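Local coordinates for kojibiose phosphorylase (Gut metagenome, PDB 6W0P), which belongs to glycoside hydrolase family 65, in which a beta-sheet N-terminal domain precedes a helical catalytic domain and a small C-terminal beta domain, at residues F705-T708 with L713-V716; K730-I735 with K741-D746. One frame throughout, in Å; residues are numbered along the deposited sequence.

Contact 1: F705-T708 with L713-V716; sequences FKIT and LLTV
The Phe705 ring lies beside the side chain of Val716, whose CB sits over one face, displaced toward the rim, in a CH-pi contact 3.9 Å from the ring centroid. CG1 and CG2 of the valine reach toward CE2 and CE1, so the branched end straddles the CZ side of the ring. This pair lies within an antiparallel beta hairpin of the C-terminal domain, a plain instance of how alternation sorts side chains between two faces. Phe705, Ile707, Leu714 and Val716 share the buried face, with Val677 and Trp673 of helix 666-680 and Leu690 and Leu692 of strand 689-692 packed against it. Phe705–Val716 and Ile707–Leu714 are hydrogen-bonded pairs, each with two backbone bonds; Leu714 N reaches Ile707 O at 2.7 Å. Between them, Lys706 CA makes a CA-H...O contact of 3.1 Å with Leu714 O. The partly exposed face carries Thr708 and Leu713, whose OG1 and CD1 meet at 3.4 Å, and Lys706 beside Thr715. The lysine chain runs extended until it bends at its last torsion (chi4 -86°), turning the ammonium back over the neighbouring strand, where NZ donates to Thr715 OG1 at 2.8 Å.

Contact 2: K730-I735 with K741-D746; sequences KNILPI and KYELID
In the conformer described, Ile735 CG2 lies 3.8 Å from Leu744 CB, two residues beyond its own bridge partner, Tyr742, on the same face, so apolar contact runs diagonally across this antiparallel hairpin. Toward the end of the ladder the contacts involve exposed side chains: Ile732 CG2 rests on Glu743 CG at 3.7 Å, touching the aliphatic part of the acid, and Ile732 CG1 crosses Ile745 CG1 at an equal 3.7 Å. Tyr742 turns its ring edge to Ile735 O, which lies near the ring plane; the same oxygen accepts the bond from Tyr742 N at 2.8 Å.

Backbone pairing sets these positions. Leu733–Leu744 and Ile735–Tyr742 are hydrogen-bonded pairs with two bonds each, flanking the non-hydrogen-bonded pair Pro734–Glu743. Proline can be accommodated there because this pair asks no N-H bond of it; its CA approaches Tyr742 O at 3.3 Å in a CA-H...O contact. Farther out, Lys727 NZ bonds both Asn731 O and Ile745 O, tying together the two ends beyond the ladder. Strand 740-744 is outermost in its mixed sheet, whereas strand 733-737 runs parallel to strand 689-692, and Leu733, Ile735 and Leu744 face His712, Leu714, Ile725, Leu690 and Leu692 from strands 712-718, 722-726 and 689-692.

Both contacts are hairpins of the family 65 C-terminal domain, formed one after the other along the chain, with centres about 13 Å apart. They belong to different sheets, and the two sheets meet through apolar side chains: Leu714 CD2 of contact 1 touches Leu744 CD2 of contact 2 at 3.7 Å and Leu733 CD2 at 4.0 Å. Strand 689-692, a member of the sheet of contact 2, also packs against contact 1. Contact 1 lies nearer the body of the molecule, its centre about 22 Å from the chain centre, against about 34 Å for contact 2. The leucine contacts join the two sheets within one chain, and neither contact touches the other subunit.

Contact 1: F705-T708 with L713-V716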
# COMPACT_ATOMS: atom_id res chain seq x y z
N PHE A 705 -10.67 4.78 45.23
CA PHE A 705 -11.46 4.32 44.07
C PHE A 705 -12.64 3.49 44.56
O PHE A 705 -12.61 3.03 45.72
CB PHE A 705 -10.59 3.56 43.06
CG PHE A 705 -9.96 2.28 43.54
CD1 PHE A 705 -10.63 1.07 43.42
CD2 PHE A 705 -8.66 2.27 44.01
CE1 PHE A 705 -10.03 -0.11 43.84
CE2 PHE A 705 -8.06 1.09 44.42
CZ PHE A 705 -8.75 -0.10 44.33
N LYS A 706 -13.67 3.38 43.71
CA LYS A 706 -14.91 2.61 43.95
C LYS A 706 -15.14 1.67 42.76
O LYS A 706 -14.99 2.14 41.60
CB LYS A 706 -16.09 3.55 44.15
CG LYS A 706 -16.01 4.42 45.40
CD LYS A 706 -17.20 5.34 45.53
CE LYS A 706 -17.13 6.30 46.69
NZ LYS A 706 -17.65 5.67 47.92
N ILE A 707 -15.46 0.42 43.06
CA ILE A 707 -15.74 -0.68 42.10
C ILE A 707 -16.81 -1.59 42.71
O ILE A 707 -16.94 -1.64 43.95
CB ILE A 707 -14.49 -1.49 41.73
CG1 ILE A 707 -13.85 -2.16 42.94
CG2 ILE A 707 -13.49 -0.64 40.97
CD1 ILE A 707 -12.60 -2.95 42.63
N THR A 708 -17.52 -2.29 41.86
CA THR A 708 -18.60 -3.23 42.23
C THR A 708 -18.22 -4.62 41.75
O THR A 708 -17.94 -4.79 40.54
CB THR A 708 -19.95 -2.78 41.67
OG1 THR A 708 -20.19 -1.50 42.26
CG2 THR A 708 -21.08 -3.74 41.97
N LEU A 713 -20.75 -2.82 46.25
CA LEU A 713 -20.13 -1.52 45.94
C LEU A 713 -19.00 -1.27 46.93
O LEU A 713 -19.31 -0.93 48.09
CB LEU A 713 -21.18 -0.41 45.99
CG LEU A 713 -20.64 1.00 45.71
CD1 LEU A 713 -19.77 1.00 44.45
CD2 LEU A 713 -21.79 2.00 45.56
N LEU A 714 -17.76 -1.43 46.49
CA LEU A 714 -16.54 -1.35 47.35
C LEU A 714 -15.89 0.02 47.24
O LEU A 714 -15.67 0.48 46.10
CB LEU A 714 -15.54 -2.41 46.90
CG LEU A 714 -16.05 -3.84 46.92
CD1 LEU A 714 -15.10 -4.73 46.15
CD2 LEU A 714 -16.21 -4.33 48.36
N THR A 715 -15.54 0.60 48.39
CA THR A 715 -14.69 1.81 48.53
C THR A 715 -13.34 1.41 49.14
O THR A 715 -13.32 0.84 50.24
CB THR A 715 -15.36 2.89 49.38
OG1 THR A 715 -16.63 3.22 48.82
CG2 THR A 715 -14.53 4.14 49.49
N VAL A 716 -12.27 1.73 48.42
CA VAL A 716 -10.88 1.40 48.75
C VAL A 716 -10.14 2.72 48.84
O VAL A 716 -9.97 3.35 47.81
CB VAL A 716 -10.23 0.47 47.72
CG1 VAL A 716 -8.80 0.16 48.11
CG2 VAL A 716 -11.03 -0.82 47.51

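Contact 2: K730-I735 with K741-D746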
# COMPACT_ATOMS: atom_id res chain seq x y z
N LYS A 730 -24.57 -6.56 53.55
CA LYS A 730 -24.61 -7.23 54.88
C LYS A 730 -23.83 -8.54 54.83
O LYS A 730 -23.49 -9.02 55.91
CB LYS A 730 -26.05 -7.50 55.30
CG LYS A 730 -26.94 -6.27 55.35
CD LYS A 730 -26.43 -5.23 56.31
CE LYS A 730 -27.30 -3.99 56.37
NZ LYS A 730 -26.79 -3.07 57.41
N ASN A 731 -23.63 -9.11 53.65
CA ASN A 731 -23.09 -10.48 53.50
C ASN A 731 -21.56 -10.43 53.39
O ASN A 731 -20.99 -9.38 53.06
CB ASN A 731 -23.73 -11.21 52.32
CG ASN A 731 -23.58 -10.47 51.01
OD1 ASN A 731 -23.80 -9.26 50.96
ND2 ASN A 731 -23.22 -11.19 49.96
N ILE A 732 -20.90 -11.54 53.69
CA ILE A 732 -19.42 -11.66 53.65
C ILE A 732 -18.95 -11.61 52.19
O ILE A 732 -19.42 -12.43 51.39
CB ILE A 732 -18.98 -12.95 54.37
CG1 ILE A 732 -19.17 -12.82 55.89
CG2 ILE A 732 -17.55 -13.33 53.98
CD1 ILE A 732 -19.18 -14.15 56.62
N LEU A 733 -18.03 -10.70 51.87
CA LEU A 733 -17.18 -10.85 50.66
C LEU A 733 -15.79 -11.25 51.12
O LEU A 733 -15.14 -10.48 51.82
CB LEU A 733 -17.11 -9.55 49.85
CG LEU A 733 -16.24 -9.65 48.61
CD1 LEU A 733 -16.78 -10.71 47.65
CD2 LEU A 733 -16.10 -8.30 47.90
N PRO A 734 -15.29 -12.43 50.72
CA PRO A 734 -13.88 -12.74 50.88
C PRO A 734 -13.05 -11.84 49.98
O PRO A 734 -13.37 -11.68 48.82
CB PRO A 734 -13.72 -14.19 50.44
CG PRO A 734 -14.97 -14.51 49.67
CD PRO A 734 -16.04 -13.56 50.16
N ILE A 735 -11.99 -11.29 50.53
CA ILE A 735 -11.07 -10.42 49.76
C ILE A 735 -9.64 -10.72 50.22
O ILE A 735 -9.43 -10.95 51.42
CB ILE A 735 -11.51 -8.95 49.92
CG1 ILE A 735 -10.57 -7.98 49.20
CG2 ILE A 735 -11.69 -8.59 51.39
CD1 ILE A 735 -11.08 -6.57 49.22
N LYS A 741 -6.16 -13.51 53.27
CA LYS A 741 -7.61 -13.64 52.99
C LYS A 741 -8.43 -13.13 54.18
O LYS A 741 -8.42 -13.79 55.25
CB LYS A 741 -8.00 -15.08 52.67
CG LYS A 741 -9.50 -15.24 52.41
CD LYS A 741 -9.87 -16.27 51.37
CE LYS A 741 -10.63 -17.44 51.94
NZ LYS A 741 -11.13 -18.33 50.86
N TYR A 742 -9.15 -12.03 53.99
CA TYR A 742 -10.09 -11.48 54.99
C TYR A 742 -11.51 -11.78 54.53
O TYR A 742 -11.73 -12.07 53.33
CB TYR A 742 -9.92 -9.97 55.14
CG TYR A 742 -8.53 -9.51 55.50
CD1 TYR A 742 -7.50 -9.50 54.58
CD2 TYR A 742 -8.25 -9.08 56.78
CE1 TYR A 742 -6.23 -9.07 54.92
CE2 TYR A 742 -6.99 -8.63 57.14
CZ TYR A 742 -5.97 -8.63 56.20
OH TYR A 742 -4.72 -8.20 56.54
N GLU A 743 -12.43 -11.65 55.46
CA GLU A 743 -13.89 -11.66 55.22
C GLU A 743 -14.41 -10.24 55.46
O GLU A 743 -14.62 -9.88 56.63
CB GLU A 743 -14.55 -12.68 56.16
CG GLU A 743 -14.36 -14.13 55.72
CD GLU A 743 -15.05 -15.14 56.62
OE1 GLU A 743 -15.18 -14.86 57.83
OE2 GLU A 743 -15.49 -16.20 56.12
N LEU A 744 -14.63 -9.47 54.41
CA LEU A 744 -15.16 -8.09 54.52
C LEU A 744 -16.68 -8.15 54.76
O LEU A 744 -17.38 -8.85 54.03
CB LEU A 744 -14.83 -7.34 53.23
CG LEU A 744 -15.45 -5.97 53.09
CD1 LEU A 744 -15.02 -5.06 54.23
CD2 LEU A 744 -15.09 -5.36 51.73
N ILE A 745 -17.16 -7.49 55.80
CA ILE A 745 -18.62 -7.40 56.06
C ILE A 745 -19.01 -5.92 55.91
O ILE A 745 -19.81 -5.63 55.02
CB ILE A 745 -18.97 -8.00 57.43
CG1 ILE A 745 -18.69 -9.51 57.44
CG2 ILE A 745 -20.42 -7.71 57.80
CD1 ILE A 745 -18.67 -10.16 58.83
N ASP A 746 -18.42 -5.03 56.71
CA ASP A 746 -18.68 -3.57 56.67
C ASP A 746 -17.37 -2.81 56.41
O ASP A 746 -17.36 -1.93 55.54
CB ASP A 746 -19.37 -3.12 57.95
CG ASP A 746 -18.58 -3.40 59.22
OD1 ASP A 746 -17.86 -4.45 59.30
OD2 ASP A 746 -18.66 -2.56 60.11